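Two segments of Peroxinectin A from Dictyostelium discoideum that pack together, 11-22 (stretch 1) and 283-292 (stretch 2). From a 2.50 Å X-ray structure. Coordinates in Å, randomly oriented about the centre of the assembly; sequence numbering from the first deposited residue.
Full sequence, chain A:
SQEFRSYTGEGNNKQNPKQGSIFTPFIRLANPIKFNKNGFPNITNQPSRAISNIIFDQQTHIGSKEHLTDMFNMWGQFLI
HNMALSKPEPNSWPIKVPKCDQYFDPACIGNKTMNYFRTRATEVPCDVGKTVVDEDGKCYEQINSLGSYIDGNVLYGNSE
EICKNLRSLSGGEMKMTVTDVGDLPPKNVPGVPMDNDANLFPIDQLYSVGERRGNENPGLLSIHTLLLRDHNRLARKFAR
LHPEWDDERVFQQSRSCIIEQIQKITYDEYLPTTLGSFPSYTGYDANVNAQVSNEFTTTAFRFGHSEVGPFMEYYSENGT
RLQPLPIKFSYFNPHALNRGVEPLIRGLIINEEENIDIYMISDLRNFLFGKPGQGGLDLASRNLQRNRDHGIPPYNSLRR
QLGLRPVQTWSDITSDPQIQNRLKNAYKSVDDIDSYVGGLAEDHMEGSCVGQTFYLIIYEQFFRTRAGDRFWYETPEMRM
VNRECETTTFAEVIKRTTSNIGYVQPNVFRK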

# COMPACT_ATOMS: atom_id res chain seq x y z
N GLY A 11 0.87 2.44 23.17
CA GLY A 11 2.01 2.81 23.97
C GLY A 11 2.98 3.75 23.29
O GLY A 11 3.89 4.26 23.95
N ASN A 12 2.81 4.00 21.99
CA ASN A 12 3.72 4.90 21.28
C ASN A 12 3.56 6.33 21.77
O ASN A 12 4.55 7.08 21.86
CB ASN A 12 3.47 4.80 19.78
CG ASN A 12 4.60 5.40 18.97
OD1 ASN A 12 4.80 6.61 18.96
ND2 ASN A 12 5.33 4.55 18.26
N ASN A 13 2.34 6.74 22.07
CA ASN A 13 2.06 8.06 22.63
C ASN A 13 1.65 7.88 24.09
O ASN A 13 0.65 7.22 24.39
CB ASN A 13 0.95 8.77 21.85
CG ASN A 13 0.84 10.24 22.21
OD1 ASN A 13 0.14 10.61 23.15
ND2 ASN A 13 1.55 11.08 21.46
N LYS A 14 2.43 8.48 24.99
CA LYS A 14 2.20 8.28 26.42
C LYS A 14 0.83 8.83 26.83
O LYS A 14 0.07 8.16 27.54
CB LYS A 14 3.31 8.95 27.23
CG LYS A 14 4.68 8.32 27.03
CD LYS A 14 5.76 9.09 27.77
CE LYS A 14 7.11 8.40 27.69
NZ LYS A 14 7.13 7.10 28.44
N GLN A 15 0.51 10.04 26.38
CA GLN A 15 -0.72 10.69 26.82
C GLN A 15 -1.96 10.03 26.22
O GLN A 15 -3.03 10.03 26.84
CB GLN A 15 -0.70 12.18 26.47
CG GLN A 15 0.41 12.98 27.15
CD GLN A 15 1.80 12.71 26.58
OE1 GLN A 15 1.95 12.13 25.49
NE2 GLN A 15 2.84 13.14 27.30
N ASN A 16 -1.83 9.46 25.02
CA ASN A 16 -2.94 8.79 24.33
C ASN A 16 -2.46 7.41 23.91
O ASN A 16 -2.12 7.19 22.74
CB ASN A 16 -3.41 9.62 23.14
CG ASN A 16 -3.73 11.05 23.52
OD1 ASN A 16 -4.71 11.31 24.21
ND2 ASN A 16 -2.89 11.98 23.08
N PRO A 17 -2.43 6.46 24.85
CA PRO A 17 -1.81 5.15 24.54
C PRO A 17 -2.31 4.52 23.25
O PRO A 17 -1.50 4.03 22.46
CB PRO A 17 -2.18 4.31 25.77
CG PRO A 17 -2.34 5.30 26.87
CD PRO A 17 -2.92 6.53 26.23
N LYS A 18 -3.62 4.52 23.02
CA LYS A 18 -4.18 3.88 21.84
C LYS A 18 -3.95 4.68 20.56
O LYS A 18 -4.29 4.20 19.48
CB LYS A 18 -5.68 3.64 22.04
CG LYS A 18 -6.01 2.60 23.10
CD LYS A 18 -7.51 2.39 23.22
CE LYS A 18 -7.86 1.29 24.21
NZ LYS A 18 -9.34 1.12 24.36
N GLN A 19 -3.38 5.88 20.66
CA GLN A 19 -3.20 6.73 19.48
C GLN A 19 -2.32 6.03 18.46
O GLN A 19 -1.16 5.72 18.73
CB GLN A 19 -2.60 8.07 19.90
CG GLN A 19 -2.44 9.06 18.76
CD GLN A 19 -2.16 10.46 19.27
OE1 GLN A 19 -3.08 11.18 19.67
NE2 GLN A 19 -0.90 10.86 19.25
N GLY A 20 -2.87 5.80 17.27
CA GLY A 20 -2.15 5.12 16.21
C GLY A 20 -2.18 3.61 16.28
O GLY A 20 -1.63 2.95 15.39
N SER A 21 -2.82 3.03 17.30
CA SER A 21 -2.81 1.59 17.46
C SER A 21 -3.81 0.93 16.52
O SER A 21 -4.67 1.58 15.91
CB SER A 21 -3.10 1.21 18.92
OG SER A 21 -4.40 1.63 19.30
N ILE A 22 -3.70 -0.39 16.41
CA ILE A 22 -4.51 -1.15 15.47
C ILE A 22 -5.98 -1.10 15.88
O ILE A 22 -6.32 -0.97 17.07
CB ILE A 22 -4.00 -2.60 15.39
CG1 ILE A 22 -4.72 -3.36 14.28
CG2 ILE A 22 -4.18 -3.32 16.72
CD1 ILE A 22 -4.01 -4.64 13.86
N GLY A 283 12.22 16.43 15.11
CA GLY A 283 12.04 15.94 16.45
C GLY A 283 10.64 15.40 16.70
O GLY A 283 9.67 15.74 16.01
N TYR A 284 10.54 14.55 17.71
CA TYR A 284 9.26 13.95 18.06
C TYR A 284 8.35 14.98 18.72
O TYR A 284 8.77 15.72 19.61
CB TYR A 284 9.47 12.77 19.01
CG TYR A 284 8.20 12.24 19.64
CD1 TYR A 284 7.23 11.61 18.87
CD2 TYR A 284 7.99 12.35 21.01
CE1 TYR A 284 6.07 11.12 19.45
CE2 TYR A 284 6.84 11.87 21.59
CZ TYR A 284 5.88 11.26 20.82
OH TYR A 284 4.74 10.77 21.40
N ASP A 285 7.09 15.02 18.27
CA ASP A 285 6.08 15.91 18.82
C ASP A 285 4.99 15.06 19.44
O ASP A 285 4.26 14.36 18.72
CB ASP A 285 5.52 16.83 17.73
CG ASP A 285 4.72 17.99 18.28
OD1 ASP A 285 4.03 17.81 19.31
OD2 ASP A 285 4.78 19.08 17.68
N ALA A 286 4.87 15.10 20.77
CA ALA A 286 3.88 14.29 21.46
C ALA A 286 2.45 14.73 21.18
O ALA A 286 1.52 14.01 21.54
CB ALA A 286 4.13 14.33 22.97
N ASN A 287 2.25 15.90 20.57
CA ASN A 287 0.92 16.38 20.24
C ASN A 287 0.48 16.01 18.83
O ASN A 287 -0.67 16.29 18.47
CB ASN A 287 0.86 17.90 20.41
CG ASN A 287 1.20 18.34 21.81
OD1 ASN A 287 0.86 17.67 22.79
ND2 ASN A 287 1.89 19.48 21.93
N VAL A 288 1.36 15.42 18.03
CA VAL A 288 1.03 15.03 16.66
C VAL A 288 0.45 13.63 16.67
O VAL A 288 0.98 12.72 17.33
CB VAL A 288 2.28 15.12 15.76
CG1 VAL A 288 2.03 14.45 14.42
CG2 VAL A 288 2.66 16.58 15.56
N ASN A 289 -0.64 13.44 15.93
CA ASN A 289 -1.28 12.14 15.80
C ASN A 289 -0.81 11.48 14.51
O ASN A 289 -1.01 12.02 13.42
CB ASN A 289 -2.81 12.29 15.80
CG ASN A 289 -3.52 10.95 15.80
OD1 ASN A 289 -2.90 9.90 15.86
ND2 ASN A 289 -4.85 11.00 15.73
N ALA A 290 -0.18 10.32 14.64
CA ALA A 290 0.34 9.58 13.49
C ALA A 290 -0.72 8.74 12.79
O ALA A 290 -0.42 8.16 11.74
CB ALA A 290 1.49 8.67 13.94
N GLN A 291 -1.94 8.67 13.34
CA GLN A 291 -2.99 7.86 12.74
C GLN A 291 -3.18 8.22 11.27
O GLN A 291 -3.07 9.39 10.88
CB GLN A 291 -4.30 8.07 13.51
CG GLN A 291 -5.45 7.18 13.06
CD GLN A 291 -5.33 5.76 13.56
OE1 GLN A 291 -4.81 5.52 14.65
NE2 GLN A 291 -5.80 4.81 12.77
N VAL A 292 -3.45 7.21 10.45
CA VAL A 292 -3.62 7.42 9.02
C VAL A 292 -4.92 8.18 8.76
O VAL A 292 -5.93 7.97 9.45
CB VAL A 292 -3.60 6.08 8.27
CG1 VAL A 292 -3.90 6.29 6.78
CG2 VAL A 292 -2.25 5.40 8.45
O HOH W 1 3.55 9.03 19.99
O HOH W 2 2.80 11.84 19.29
O HOH W 3 4.32 10.12 23.99
O HOH W 4 0.83 9.61 17.35
O HOH W 5 -4.28 2.02 13.23

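Two irregular segments, neither helix nor strand, are shaped by turns, in stretch 1 from Asn 16 to Gln 19 and from Lys 18 to Ser 21, and meet through polar side chains, backbone carbonyls and water, burying 377 Å² in total. The backbones run in the same sense, Asn 13 CA lying 6.6 Å from Ala 286 CA and Gly 20 CA 4.5 Å from Gln 291 CA. Tyr 284 points its CB toward stretch 1, and its hydroxyl reaches a cluster of waters: OH lies 2.5 Å from water 1, which lies 2.9 Å from Asn 12 OD1 and accepts from Asn 13 ND2, and 2.7 Å from water 3, which accepts from Lys 14 N. At Asp 285 a type I turn to Val 288 begins, with Asn 287 N bonded to Asp 285 OD1 (2.9 Å). Within this turn Ala 286 O accepts a direct hydrogen bond from Asn 13 ND2 (2.9 Å, nearly linear at 165°). The other end of that amide is also engaged: Asn 13 OD1 accepts from Asn 16 N (2.9 Å), bracing the donor. Val 288 O receives water 4, which accepts from Gln 19 NE2 and Ala 290 N and so ties the Gln 19 side chain to the backbone of stretch 2; the direct approach of Gln 19 NE2 to Val 288 O, 3.3 Å, has a poor angle. Asn 289 OD1 accepts from Gln 291 N (3.0 Å) while touching Gln 19 CG at 3.1 Å. Finally, Gln 291 OE1 rests 3.1 Å from Gly 20 CA, and water 5 links Gln 291 NE2 to Ser 21 O.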